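Long-range contacts in methylxanthine N3-demethylase NdmB (Pseudomonas putida, PDB 6ICL), which catalyses the N3-demethylation of theobromine to 7-methylxanthine and formaldehyde, and also acts on 3-methylxanthine, caffeine and theophylline: residues Arg270-Thr275 / Ile290-Lys295; Pro161-Phe166 / Ser257-Ile262; Asn153-Thr158 / Glu355-Phe360. All coordinates share one frame; numbering follows the deposited sequence.

Contacts 1 and 2 are buried and share one antiparallel sheet, while contact 3 lies at the surface on the opposite side of the chain's centre from contact 1. Strands 257-264 and 270-281 are neighbours in that sheet, so contact 2 lays a loop on the strand next to the hairpin of contact 1. The two touch where Val272 packs on Ser164. Contact 3 starts from the same loop, between strands 146-150 and 171-181, but meets helix 357-365. Its centre is about 25 Å from that of contact 2. Contact 1 rests on paired backbone bonds, contact 2 on one asparagine amide, and contact 3 on aromatic and aliphatic packing.

Contact 1 (Arg270-Thr275 / Ile290-Lys295); sequences RFVLWT and IIVREK
Trp274 and Ile290 lie side by side and point the same way. The CE3 atom of Trp274 is 3.6 Å from CG1 of Ile290, and Ile290 CD1 lies near CE3 and CZ3 of the same ring. The CG of Trp274 stands opposite its backbone N (chi1 178°), which brings the six-membered ring alongside the isoleucine. Val272 and Val292 continue this face of the sheet, with their CB atoms 3.8 Å apart. On the other face Phe271 slants across Ile291, and its CZ comes to 3.5 Å from Ile291 CG2. Leu273 CD1 meets the other branch of Ile291, at CG1.

Between these faces the backbones pair as antiparallel strands. Val272 and Val292 form one hydrogen-bonded pair, with Val272 N 2.8 Å from Val292 O. Trp274 and Ile290 form the next.

At the polar edge Glu294 extends to the start of the other strand. Its OE2 accepts from Arg270 N at 3.1 Å, and the donor sits above the carboxylate plane. One water joins Arg270 O to Glu294 N. The guanidinium of Arg270 turns instead to Glu261, and its bond to Asp165 is doubtful. That of Arg293 turns to Asp300 and Asp296.

This is a beta hairpin in the central sheet of the C-terminal oxygenase domain. Its chemistry implies an apolar ladder on each face, with the carboxylate and water completing the pairing where regular backbone bonds end.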
loop_
_atom_site.group_PDB
_atom_site.type_symbol
_atom_site.label_atom_id
_atom_site.label_comp_id
_atom_site.label_asym_id
_atom_site.label_seq_id
_atom_site.Cartn_x
_atom_site.Cartn_y
_atom_site.Cartn_z
ATOM N N ARG A 270 -42.917 -12.228 15.777
ATOM C CA ARG A 270 -42.081 -11.174 16.321
ATOM C C ARG A 270 -40.653 -11.278 15.797
ATOM O O ARG A 270 -40.175 -12.362 15.444
ATOM C CB ARG A 270 -42.074 -11.220 17.831
ATOM C CG ARG A 270 -43.396 -10.850 18.429
ATOM C CD ARG A 270 -43.296 -10.898 19.929
ATOM N NE ARG A 270 -42.462 -12.014 20.321
ATOM C CZ ARG A 270 -41.443 -11.922 21.160
ATOM N NH1 ARG A 270 -41.150 -10.761 21.719
ATOM N NH2 ARG A 270 -40.735 -13.001 21.452
ATOM N N PHE A 271 -39.985 -10.126 15.761
ATOM C CA PHE A 271 -38.602 -9.987 15.336
ATOM C C PHE A 271 -37.965 -8.992 16.292
ATOM O O PHE A 271 -38.523 -7.913 16.494
ATOM C CB PHE A 271 -38.559 -9.493 13.881
ATOM C CG PHE A 271 -37.191 -9.370 13.303
ATOM C CD1 PHE A 271 -36.588 -10.452 12.684
ATOM C CD2 PHE A 271 -36.513 -8.146 13.331
ATOM C CE1 PHE A 271 -35.309 -10.333 12.112
ATOM C CE2 PHE A 271 -35.236 -8.016 12.774
ATOM C CZ PHE A 271 -34.636 -9.116 12.158
ATOM N N VAL A 272 -36.842 -9.350 16.913
ATOM C CA VAL A 272 -36.137 -8.448 17.824
ATOM C C VAL A 272 -34.830 -7.974 17.180
ATOM O O VAL A 272 -34.000 -8.791 16.758
ATOM C CB VAL A 272 -35.847 -9.113 19.175
ATOM C CG1 VAL A 272 -35.043 -8.153 20.054
ATOM C CG2 VAL A 272 -37.146 -9.511 19.867
ATOM N N LEU A 273 -34.660 -6.656 17.101
ATOM C CA LEU A 273 -33.401 -6.033 16.717
ATOM C C LEU A 273 -32.904 -5.251 17.922
ATOM O O LEU A 273 -33.635 -4.422 18.484
ATOM C CB LEU A 273 -33.553 -5.131 15.486
ATOM C CG LEU A 273 -32.243 -4.579 14.875
ATOM C CD1 LEU A 273 -31.278 -5.704 14.443
ATOM C CD2 LEU A 273 -32.498 -3.621 13.707
ATOM N N TRP A 274 -31.691 -5.555 18.345
ATOM C CA TRP A 274 -31.099 -4.983 19.536
ATOM C C TRP A 274 -29.726 -4.423 19.198
ATOM O O TRP A 274 -28.976 -5.002 18.400
ATOM C CB TRP A 274 -31.009 -6.057 20.623
ATOM C CG TRP A 274 -30.383 -5.695 21.960
ATOM C CD1 TRP A 274 -31.046 -5.380 23.125
ATOM C CD2 TRP A 274 -28.987 -5.703 22.289
ATOM N NE1 TRP A 274 -30.144 -5.184 24.147
ATOM C CE2 TRP A 274 -28.875 -5.380 23.665
ATOM C CE3 TRP A 274 -27.815 -5.971 21.558
ATOM C CZ2 TRP A 274 -27.632 -5.306 24.328
ATOM C CZ3 TRP A 274 -26.587 -5.910 22.215
ATOM C CH2 TRP A 274 -26.498 -5.570 23.581
ATOM N N THR A 275 -29.393 -3.306 19.828
ATOM C CA THR A 275 -28.073 -2.726 19.688
ATOM C C THR A 275 -27.740 -2.005 20.977
ATOM O O THR A 275 -28.635 -1.517 21.674
ATOM C CB THR A 275 -28.000 -1.761 18.491
ATOM O OG1 THR A 275 -28.179 -2.508 17.280
ATOM C CG2 THR A 275 -26.641 -1.056 18.425
ATOM N N ILE A 290 -27.597 -7.538 18.060
ATOM C CA ILE A 290 -28.151 -8.879 18.242
ATOM C C ILE A 290 -29.482 -8.950 17.503
ATOM O O ILE A 290 -30.327 -8.054 17.634
ATOM C CB ILE A 290 -28.319 -9.239 19.731
ATOM C CG1 ILE A 290 -26.939 -9.253 20.401
ATOM C CG2 ILE A 290 -29.052 -10.593 19.899
ATOM C CD1 ILE A 290 -26.935 -9.592 21.893
ATOM N N ILE A 291 -29.653 -9.990 16.695
ATOM C CA ILE A 291 -30.894 -10.246 15.973
ATOM C C ILE A 291 -31.517 -11.510 16.550
ATOM O O ILE A 291 -30.848 -12.549 16.636
ATOM C CB ILE A 291 -30.634 -10.407 14.466
ATOM C CG1 ILE A 291 -29.859 -9.201 13.921
ATOM C CG2 ILE A 291 -31.936 -10.610 13.709
ATOM C CD1 ILE A 291 -29.379 -9.389 12.483
ATOM N N VAL A 292 -32.778 -11.418 16.971
ATOM C CA VAL A 292 -33.542 -12.560 17.466
ATOM C C VAL A 292 -34.758 -12.725 16.582
ATOM O O VAL A 292 -35.512 -11.766 16.365
ATOM C CB VAL A 292 -33.973 -12.395 18.928
ATOM C CG1 VAL A 292 -34.604 -13.716 19.440
ATOM C CG2 VAL A 292 -32.780 -11.988 19.773
ATOM N N ARG A 293 -34.935 -13.928 16.052
ATOM C CA ARG A 293 -36.001 -14.177 15.100
ATOM C C ARG A 293 -36.541 -15.581 15.321
ATOM O O ARG A 293 -35.869 -16.439 15.896
ATOM C CB ARG A 293 -35.513 -14.015 13.658
ATOM C CG ARG A 293 -34.746 -15.234 13.115
ATOM C CD ARG A 293 -34.003 -14.856 11.857
ATOM N NE ARG A 293 -33.480 -15.984 11.083
ATOM C CZ ARG A 293 -32.241 -16.468 11.170
ATOM N NH1 ARG A 293 -31.367 -15.964 12.035
ATOM N NH2 ARG A 293 -31.877 -17.481 10.392
ATOM N N GLU A 294 -37.766 -15.801 14.849
ATOM C CA GLU A 294 -38.367 -17.127 14.904
ATOM C C GLU A 294 -37.623 -18.073 13.974
ATOM O O GLU A 294 -37.195 -17.680 12.885
ATOM C CB GLU A 294 -39.844 -17.043 14.509
ATOM C CG GLU A 294 -40.709 -16.352 15.561
ATOM C CD GLU A 294 -42.092 -15.971 15.066
ATOM O OE1 GLU A 294 -42.460 -16.344 13.924
ATOM O OE2 GLU A 294 -42.810 -15.285 15.833
ATOM N N LYS A 295 -37.479 -19.328 14.394
ATOM C CA LYS A 295 -36.678 -20.275 13.622
ATOM C C LYS A 295 -37.242 -20.414 12.217
ATOM O O LYS A 295 -38.459 -20.440 12.034
ATOM C CB LYS A 295 -36.639 -21.627 14.332
ATOM C CG LYS A 295 -36.187 -21.506 15.775
ATOM C CD LYS A 295 -36.051 -22.864 16.437
ATOM C CE LYS A 295 -35.342 -22.729 17.764
ATOM N NZ LYS A 295 -34.817 -24.021 18.294
HETATM O O HOH W 1 -39.086 -13.518 13.266
HETATM O O HOH W 2 -42.378 -15.123 19.005
#

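Contact 2 (Pro161-Phe166 / Ser257-Ile262); sequences PYLSDF and SVNLEI
Asn259 reaches from its strand into the bend of the loop at Ser164. Its CG is trans to the backbone N (chi1 -176°), which carries the amide out to the loop. Asn259 OD1 accepts from Ser164 N at 2.9 Å, with the donor lying above the carbonyl plane. Asn259 ND2 makes a weak bond to Ser164 OG at 3.4 Å. That hydroxyl sits between the backbone N and carbonyl carbon of its own residue (chi1 70°), and from there Ser164 OG donates to Asp165 OD1 at 2.8 Å. The Tyr162 ring crosses the amide obliquely, their planes 65° apart, with CE2 3.8 Å from Asn259 ND2. On another side Leu163 CD1 comes to 3.6 Å from Asn259 OD1. With an alanine here in place of the asparagine, Ser164 N would probably lose this acceptor and a gap open beside the Tyr162 ring.

Farther along, Pro161 packs on Ser257, whose hydroxyl bonds to Thr276 of strand 270-281. The loop thus lies over strand 257-264 and its two neighbours. Tyr162 O accepts from Trp274 NE1 of strand 270-281, and the Tyr162 ring has a cation-pi contact with Arg251 of strand 246-253. From the strand, Val258 points away from the loop and packs on Trp189 and Phe192 of helix 185-192.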
loop_
_atom_site.group_PDB
_atom_site.type_symbol
_atom_site.label_atom_id
_atom_site.label_comp_id
_atom_site.label_asym_id
_atom_site.label_seq_id
_atom_site.Cartn_x
_atom_site.Cartn_y
_atom_site.Cartn_z
ATOM N N PRO A 161 -27.962 -3.980 30.300
ATOM C CA PRO A 161 -29.093 -3.654 29.433
ATOM C C PRO A 161 -30.012 -4.820 29.111
ATOM O O PRO A 161 -29.609 -5.988 29.060
ATOM C CB PRO A 161 -28.404 -3.127 28.171
ATOM C CG PRO A 161 -27.233 -2.318 28.774
ATOM C CD PRO A 161 -26.777 -3.157 29.975
ATOM N N TYR A 162 -31.261 -4.454 28.842
ATOM C CA TYR A 162 -32.302 -5.410 28.536
ATOM C C TYR A 162 -32.235 -5.873 27.085
ATOM O O TYR A 162 -32.209 -5.054 26.160
ATOM C CB TYR A 162 -33.665 -4.764 28.806
ATOM C CG TYR A 162 -34.791 -5.668 28.430
ATOM C CD1 TYR A 162 -35.149 -6.745 29.256
ATOM C CD2 TYR A 162 -35.478 -5.477 27.242
ATOM C CE1 TYR A 162 -36.163 -7.586 28.905
ATOM C CE2 TYR A 162 -36.497 -6.309 26.882
ATOM C CZ TYR A 162 -36.840 -7.353 27.715
ATOM O OH TYR A 162 -37.859 -8.170 27.329
ATOM N N LEU A 163 -32.285 -7.187 26.886
ATOM C CA LEU A 163 -32.531 -7.794 25.587
ATOM C C LEU A 163 -33.594 -8.866 25.775
ATOM O O LEU A 163 -33.537 -9.637 26.730
ATOM C CB LEU A 163 -31.259 -8.418 24.989
ATOM C CG LEU A 163 -31.426 -9.552 23.974
ATOM C CD1 LEU A 163 -31.894 -9.036 22.625
ATOM C CD2 LEU A 163 -30.128 -10.374 23.833
ATOM N N SER A 164 -34.570 -8.909 24.881
ATOM C CA SER A 164 -35.644 -9.878 25.009
ATOM C C SER A 164 -35.345 -11.109 24.166
ATOM O O SER A 164 -34.697 -11.022 23.114
ATOM C CB SER A 164 -36.986 -9.269 24.592
ATOM O OG SER A 164 -37.058 -9.043 23.195
ATOM N N ASP A 165 -35.820 -12.262 24.648
ATOM C CA ASP A 165 -35.931 -13.512 23.886
ATOM C C ASP A 165 -34.606 -14.217 23.620
ATOM O O ASP A 165 -34.586 -15.134 22.788
ATOM C CB ASP A 165 -36.619 -13.315 22.529
ATOM C CG ASP A 165 -38.019 -12.754 22.655
ATOM O OD1 ASP A 165 -38.177 -11.511 22.670
ATOM O OD2 ASP A 165 -38.968 -13.561 22.729
ATOM N N PHE A 166 -33.516 -13.853 24.293
ATOM C CA PHE A 166 -32.267 -14.579 24.090
ATOM C C PHE A 166 -32.455 -16.058 24.400
ATOM O O PHE A 166 -31.916 -16.919 23.695
ATOM C CB PHE A 166 -31.158 -13.956 24.948
ATOM C CG PHE A 166 -29.752 -14.483 24.650
ATOM C CD1 PHE A 166 -28.997 -13.959 23.603
ATOM C CD2 PHE A 166 -29.182 -15.469 25.451
ATOM C CE1 PHE A 166 -27.703 -14.425 23.345
ATOM C CE2 PHE A 166 -27.907 -15.950 25.198
ATOM C CZ PHE A 166 -27.162 -15.423 24.139
ATOM N N SER A 257 -28.615 1.600 25.080
ATOM C CA SER A 257 -29.139 0.373 24.513
ATOM C C SER A 257 -30.517 0.584 23.901
ATOM O O SER A 257 -31.276 1.481 24.298
ATOM C CB SER A 257 -29.207 -0.730 25.568
ATOM O OG SER A 257 -27.940 -0.870 26.178
ATOM N N VAL A 258 -30.833 -0.264 22.927
ATOM C CA VAL A 258 -32.149 -0.290 22.282
ATOM C C VAL A 258 -32.545 -1.741 22.077
ATOM O O VAL A 258 -31.837 -2.490 21.397
ATOM C CB VAL A 258 -32.186 0.434 20.922
ATOM C CG1 VAL A 258 -33.614 0.331 20.318
ATOM C CG2 VAL A 258 -31.770 1.872 21.053
ATOM N N ASN A 259 -33.684 -2.137 22.636
ATOM C CA ASN A 259 -34.316 -3.403 22.302
ATOM C C ASN A 259 -35.585 -3.075 21.523
ATOM O O ASN A 259 -36.535 -2.511 22.086
ATOM C CB ASN A 259 -34.616 -4.217 23.565
ATOM C CG ASN A 259 -35.182 -5.585 23.251
ATOM O OD1 ASN A 259 -34.438 -6.573 23.129
ATOM N ND2 ASN A 259 -36.504 -5.660 23.101
ATOM N N LEU A 260 -35.591 -3.399 20.220
ATOM C CA LEU A 260 -36.725 -3.115 19.351
ATOM C C LEU A 260 -37.462 -4.414 19.067
ATOM O O LEU A 260 -36.953 -5.287 18.353
ATOM C CB LEU A 260 -36.304 -2.454 18.041
ATOM C CG LEU A 260 -37.460 -2.450 17.024
ATOM C CD1 LEU A 260 -38.744 -1.751 17.583
ATOM C CD2 LEU A 260 -37.034 -1.844 15.675
ATOM N N GLU A 261 -38.675 -4.525 19.597
ATOM C CA GLU A 261 -39.546 -5.639 19.271
ATOM C C GLU A 261 -40.468 -5.228 18.131
ATOM O O GLU A 261 -41.204 -4.239 18.242
ATOM C CB GLU A 261 -40.357 -6.066 20.486
ATOM C CG GLU A 261 -41.417 -7.080 20.122
ATOM C CD GLU A 261 -42.481 -7.191 21.184
ATOM O OE1 GLU A 261 -42.292 -7.983 22.134
ATOM O OE2 GLU A 261 -43.481 -6.458 21.076
ATOM N N ILE A 262 -40.410 -5.961 17.027
ATOM C CA ILE A 262 -41.335 -5.759 15.920
ATOM C C ILE A 262 -42.346 -6.896 15.960
ATOM O O ILE A 262 -41.973 -8.070 15.851
ATOM C CB ILE A 262 -40.626 -5.711 14.564
ATOM C CG1 ILE A 262 -39.511 -4.651 14.563
ATOM C CG2 ILE A 262 -41.643 -5.435 13.469
ATOM C CD1 ILE A 262 -38.979 -4.348 13.178
#

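Contact 3 (Asn153-Thr158 / Glu355-Phe360)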
loop_
_atom_site.group_PDB
_atom_site.type_symbol
_atom_site.label_atom_id
_atom_site.label_comp_id
_atom_site.label_asym_id
_atom_site.label_seq_id
_atom_site.Cartn_x
_atom_site.Cartn_y
_atom_site.Cartn_z
ATOM N N ASN A 153 -18.940 1.030 40.890
ATOM C CA ASN A 153 -19.877 0.341 41.770
ATOM C C ASN A 153 -20.632 1.241 42.730
ATOM O O ASN A 153 -21.662 0.808 43.258
ATOM C CB ASN A 153 -19.104 -0.635 42.668
ATOM C CG ASN A 153 -19.371 -2.012 42.317
ATOM O OD1 ASN A 153 -20.271 -2.258 41.526
ATOM N ND2 ASN A 153 -18.615 -2.943 42.869
ATOM N N SER A 154 -20.095 2.431 43.023
ATOM C CA SER A 154 -20.459 3.166 44.233
ATOM C C SER A 154 -21.965 3.337 44.389
ATOM O O SER A 154 -22.492 3.225 45.499
ATOM C CB SER A 154 -19.792 4.539 44.226
ATOM O OG SER A 154 -18.390 4.425 44.235
ATOM N N PHE A 155 -22.674 3.626 43.302
ATOM C CA PHE A 155 -24.060 4.053 43.428
ATOM C C PHE A 155 -25.053 2.904 43.313
ATOM O O PHE A 155 -26.245 3.119 43.569
ATOM C CB PHE A 155 -24.373 5.129 42.387
ATOM C CG PHE A 155 -23.540 6.383 42.538
ATOM C CD1 PHE A 155 -22.761 6.590 43.664
ATOM C CD2 PHE A 155 -23.556 7.367 41.551
ATOM C CE1 PHE A 155 -21.998 7.749 43.802
ATOM C CE2 PHE A 155 -22.795 8.535 41.675
ATOM C CZ PHE A 155 -22.018 8.728 42.804
ATOM N N ASP A 156 -24.583 1.709 42.934
ATOM C CA ASP A 156 -25.324 0.441 43.031
ATOM C C ASP A 156 -26.785 0.563 42.588
ATOM O O ASP A 156 -27.708 0.151 43.295
ATOM C CB ASP A 156 -25.247 -0.117 44.455
ATOM C CG ASP A 156 -25.903 -1.500 44.590
ATOM O OD1 ASP A 156 -25.860 -2.299 43.624
ATOM O OD2 ASP A 156 -26.487 -1.783 45.660
ATOM N N CYS A 157 -27.006 1.122 41.383
ATOM C CA CYS A 157 -28.381 1.195 40.899
ATOM C C CYS A 157 -28.540 0.932 39.405
ATOM O O CYS A 157 -29.608 1.232 38.849
ATOM C CB CYS A 157 -29.000 2.552 41.208
ATOM S SG CYS A 157 -28.097 3.917 40.515
ATOM N N THR A 158 -27.538 0.364 38.738
ATOM C CA THR A 158 -27.622 0.094 37.310
ATOM C C THR A 158 -27.469 -1.401 37.059
ATOM O O THR A 158 -26.854 -2.126 37.851
ATOM C CB THR A 158 -26.549 0.884 36.532
ATOM O OG1 THR A 158 -25.255 0.610 37.088
ATOM C CG2 THR A 158 -26.823 2.401 36.607
ATOM N N GLU A 355 -23.714 15.397 41.574
ATOM C CA GLU A 355 -24.297 15.782 42.861
ATOM C C GLU A 355 -24.042 14.737 43.935
ATOM O O GLU A 355 -23.749 15.082 45.083
ATOM C CB GLU A 355 -25.801 16.022 42.723
ATOM C CG GLU A 355 -26.167 17.404 42.170
ATOM C CD GLU A 355 -27.630 17.781 42.419
ATOM O OE1 GLU A 355 -28.254 17.235 43.364
ATOM O OE2 GLU A 355 -28.155 18.629 41.659
ATOM N N GLY A 356 -24.166 13.470 43.604
ATOM C CA GLY A 356 -23.819 12.437 44.546
ATOM C C GLY A 356 -24.711 11.240 44.394
ATOM O O GLY A 356 -25.567 11.177 43.507
ATOM N N ARG A 357 -24.498 10.287 45.301
ATOM C CA ARG A 357 -25.121 8.977 45.176
ATOM C C ARG A 357 -26.641 9.089 45.112
ATOM O O ARG A 357 -27.285 8.509 44.228
ATOM C CB ARG A 357 -24.682 8.083 46.340
ATOM C CG ARG A 357 -25.264 6.687 46.252
ATOM C CD ARG A 357 -24.878 5.772 47.404
ATOM N NE ARG A 357 -25.813 4.650 47.430
ATOM C CZ ARG A 357 -25.481 3.397 47.718
ATOM N NH1 ARG A 357 -24.222 3.097 48.012
ATOM N NH2 ARG A 357 -26.406 2.439 47.703
ATOM N N GLU A 358 -27.236 9.840 46.036
ATOM C CA GLU A 358 -28.691 9.841 46.123
ATOM C C GLU A 358 -29.312 10.560 44.931
ATOM O O GLU A 358 -30.339 10.119 44.404
ATOM C CB GLU A 358 -29.140 10.457 47.450
ATOM C CG GLU A 358 -29.897 9.470 48.349
ATOM C CD GLU A 358 -29.294 8.054 48.334
ATOM O OE1 GLU A 358 -29.992 7.106 47.881
ATOM O OE2 GLU A 358 -28.122 7.890 48.758
ATOM N N ALA A 359 -28.701 11.651 44.477
ATOM C CA ALA A 359 -29.212 12.331 43.289
ATOM C C ALA A 359 -29.216 11.398 42.080
ATOM O O ALA A 359 -30.221 11.278 41.363
ATOM C CB ALA A 359 -28.377 13.575 43.005
ATOM N N PHE A 360 -28.099 10.702 41.860
ATOM C CA PHE A 360 -27.996 9.780 40.734
ATOM C C PHE A 360 -29.032 8.670 40.832
ATOM O O PHE A 360 -29.756 8.394 39.866
ATOM C CB PHE A 360 -26.586 9.191 40.677
ATOM C CG PHE A 360 -26.338 8.328 39.470
ATOM C CD1 PHE A 360 -26.124 8.903 38.230
ATOM C CD2 PHE A 360 -26.322 6.951 39.576
ATOM C CE1 PHE A 360 -25.889 8.120 37.111
ATOM C CE2 PHE A 360 -26.082 6.154 38.461
ATOM C CZ PHE A 360 -25.871 6.747 37.228
#
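Phe155 packs on the start of helix 357-365, with Arg357 over one face of its ring and Phe360 at its edge. The CA of Arg357 makes a CH-pi contact 3.7 Å from the Phe155 ring centroid, only 15° off the normal. Arg357 CG continues past the ring, 3.6 Å from Phe155 CD1. The arginine chain is extended and runs antiparallel to the Phe155 side chain. This brings the guanidinium to the turn, where Arg357 NH1 lies 3.1 Å from Ser154 O, but at a poor angle for a hydrogen bond. The carboxylate of Asp156 lies nearby without touching, so any attraction is probably weak.

Phe360 CD2 is 3.4 Å from Phe155 CD2, the ring planes 49° apart. Phe360 CG is trans to its backbone N (chi1 -174°), which directs the ring to the loop. Cys157 adds a sulfur-aromatic contact, its SG 4.7 Å from the Phe360 centroid and well off the ring normal.

A type I turn from Asn153 to Asp156 presents Phe155 to the helix. Gly356 O accepts from Phe360 N. The positive phi of Gly356 lets the chain leave helix 337-355 and begin the next one. Farther out, His35 stacks on Phe155 and also meets the Phe360 ring. Arg361 donates to Phe155 O, and Leu349 and Ala353 of helix 337-355 pack against Phe360.

The result is a small aromatic cluster that joins the loop following strand 146-150 to the C-terminal helices, with Gly356 ending helix 337-355 and N-capping helix 357-365. It is plain packing, probably between domains, away from the [2Fe-2S] and iron sites.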